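Local coordinates for protein G/U mismatch-specific DNA glycosylase (Deinococcus radiodurans, PDB 2C2Q) that belongs to the uracil-DNA glycosylase superfamily and is named as a G/U mismatch-specific DNA glycosylase, at residues A[20-25]-A[109-113]. The protein carries 1 engineered substitution. Numbering follows the deposited sequence.
Sequences DVLQPG and KVEHY
In the α/β fold of the uracil-DNA glycosylase superfamily, helices pack beside a central, largely parallel sheet, and here the loop leading into one strand, 28-32, passes the end of a helix. Residues 20-25 of this extended loop illustrate how the two can be joined with few direct polar bonds: they run past the last turn of helix 103-113, burying 309 Å² between the segments. At Asp-20 (chi1 m) the side chain points toward the helix, and OD2 forms a salt bridge with Lys-109 NZ at 2.8 Å, the lysine reaching out with chi2 to chi4 all t. OD1 is hydrogen-bonded with Thr-83 OG1 and salt-bridged to Lys-87, while Tyr-16 OH is a second partner of Lys-109. Val-21 turns instead to Leu-82 of strand 80-84. Leu-22 (m, t) faces the helix again: CD1 meets Lys-109 CD at 3.7 Å, and CB makes a CH-pi contact over one face of the Tyr-113 ring (chi1 m), 3.8 Å from its centroid. Gln-23 directs its side chain away, yet its C lies 3.3 Å from Tyr-113 CD1. The backbones come closest at Pro-24, whose CA is 4.6 Å from that of Tyr-113; its N sits at the ring edge, 3.5 Å from Tyr-113 CD1. Gly-25 follows with positive phi (80°). Two waters link loop to helix end: one donates to Gln-23 O and Tyr-113 O, both at 2.7 Å; the other accepts from Gly-25 N at 3.0 Å and donates to Tyr-113 O at 2.7 Å.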
loop_
_atom_site.group_PDB
_atom_site.type_symbol
_atom_site.label_atom_id
_atom_site.label_comp_id
_atom_site.label_asym_id
_atom_site.label_seq_id
_atom_site.Cartn_x
_atom_site.Cartn_y
_atom_site.Cartn_z
ATOM N N ASP A 20 -3.406 9.737 -5.013
ATOM C CA ASP A 20 -2.469 8.629 -5.322
ATOM C C ASP A 20 -1.044 9.094 -5.552
ATOM O O ASP A 20 -0.802 10.257 -5.942
ATOM C CB ASP A 20 -2.953 7.886 -6.525
ATOM C CG ASP A 20 -4.114 7.006 -6.184
ATOM O OD1 ASP A 20 -4.373 6.699 -4.958
ATOM O OD2 ASP A 20 -4.848 6.603 -7.105
ATOM N N VAL A 21 -0.063 8.215 -5.240
ATOM C CA VAL A 21 1.307 8.458 -5.640
ATOM C C VAL A 21 1.671 7.310 -6.582
ATOM O O VAL A 21 1.989 6.175 -6.142
ATOM C CB VAL A 21 2.252 8.486 -4.406
ATOM C CG1 VAL A 21 3.715 8.679 -4.784
ATOM C CG2 VAL A 21 1.747 9.534 -3.391
ATOM N N LEU A 22 1.621 7.583 -7.873
ATOM C CA LEU A 22 1.672 6.496 -8.858
ATOM C C LEU A 22 2.332 7.061 -10.074
ATOM O O LEU A 22 2.096 8.236 -10.432
ATOM C CB LEU A 22 0.268 5.943 -9.228
ATOM C CG LEU A 22 -0.515 5.197 -8.130
ATOM C CD1 LEU A 22 -1.937 4.891 -8.604
ATOM C CD2 LEU A 22 0.276 3.895 -7.727
ATOM N N GLN A 23 3.143 6.225 -10.707
ATOM C CA GLN A 23 3.859 6.594 -11.943
ATOM C C GLN A 23 4.421 5.287 -12.514
ATOM O O GLN A 23 4.550 4.297 -11.772
ATOM C CB GLN A 23 4.941 7.649 -11.658
ATOM C CG GLN A 23 6.051 7.212 -10.733
ATOM C CD GLN A 23 6.985 8.320 -10.414
ATOM O OE1 GLN A 23 6.553 9.400 -9.991
ATOM N NE2 GLN A 23 8.271 8.061 -10.537
ATOM N N PRO A 24 4.715 5.235 -13.816
ATOM C CA PRO A 24 5.449 4.074 -14.373
ATOM C C PRO A 24 6.787 3.744 -13.676
ATOM O O PRO A 24 7.470 4.622 -13.096
ATOM C CB PRO A 24 5.748 4.517 -15.832
ATOM C CG PRO A 24 4.667 5.520 -16.153
ATOM C CD PRO A 24 4.422 6.277 -14.839
ATOM N N GLY A 25 7.179 2.475 -13.741
ATOM C CA GLY A 25 8.557 2.124 -13.304
ATOM C C GLY A 25 8.808 1.986 -11.806
ATOM O O GLY A 25 9.965 1.975 -11.356
ATOM N N LYS A 109 -5.282 0.784 -12.305
ATOM C CA LYS A 109 -4.055 1.464 -12.039
ATOM C C LYS A 109 -2.837 0.506 -12.126
ATOM O O LYS A 109 -1.798 0.882 -12.584
ATOM C CB LYS A 109 -4.128 2.145 -10.661
ATOM C CG LYS A 109 -5.143 3.299 -10.604
ATOM C CD LYS A 109 -5.429 3.686 -9.136
ATOM C CE LYS A 109 -6.624 4.552 -9.066
ATOM N NZ LYS A 109 -7.005 4.879 -7.617
ATOM N N VAL A 110 -2.957 -0.692 -11.556
ATOM C CA VAL A 110 -1.847 -1.612 -11.524
ATOM C C VAL A 110 -1.470 -2.011 -12.964
ATOM O O VAL A 110 -0.299 -2.131 -13.282
ATOM C CB VAL A 110 -2.178 -2.831 -10.688
ATOM C CG1 VAL A 110 -1.077 -3.873 -10.796
ATOM C CG2 VAL A 110 -2.307 -2.415 -9.213
ATOM N N GLU A 111 -2.495 -2.177 -13.777
ATOM C CA GLU A 111 -2.343 -2.598 -15.188
ATOM C C GLU A 111 -1.648 -1.490 -15.962
ATOM O O GLU A 111 -0.836 -1.750 -16.839
ATOM C CB GLU A 111 -3.710 -2.869 -15.816
ATOM C CG GLU A 111 -3.649 -3.094 -17.346
ATOM C CD GLU A 111 -2.622 -4.145 -17.783
ATOM O OE1 GLU A 111 -2.464 -5.185 -17.089
ATOM O OE2 GLU A 111 -1.960 -3.948 -18.841
ATOM N N HIS A 112 -2.043 -0.258 -15.665
ATOM C CA HIS A 112 -1.463 0.907 -16.300
ATOM C C HIS A 112 -0.018 1.162 -15.883
ATOM O O HIS A 112 0.891 1.240 -16.731
ATOM C CB HIS A 112 -2.361 2.147 -16.097
ATOM C CG HIS A 112 -1.765 3.384 -16.681
ATOM N ND1 HIS A 112 -1.820 3.669 -18.038
ATOM C CD2 HIS A 112 -1.007 4.355 -16.127
ATOM C CE1 HIS A 112 -1.158 4.788 -18.273
ATOM N NE2 HIS A 112 -0.669 5.230 -17.129
ATOM N N TYR A 113 0.250 1.260 -14.575
ATOM C CA TYR A 113 1.573 1.643 -14.076
ATOM C C TYR A 113 2.570 0.479 -13.931
ATOM O O TYR A 113 3.776 0.719 -13.844
ATOM C CB TYR A 113 1.379 2.301 -12.712
ATOM C CG TYR A 113 0.663 3.612 -12.803
ATOM C CD1 TYR A 113 1.318 4.723 -13.378
ATOM C CD2 TYR A 113 -0.642 3.777 -12.295
ATOM C CE1 TYR A 113 0.658 5.956 -13.467
ATOM C CE2 TYR A 113 -1.288 5.006 -12.385
ATOM C CZ TYR A 113 -0.632 6.071 -12.950
ATOM O OH TYR A 113 -1.231 7.321 -13.056
HETATM O O HOH W 1 4.933 1.632 -11.529
HETATM O O HOH W 2 5.864 0.564 -15.594
#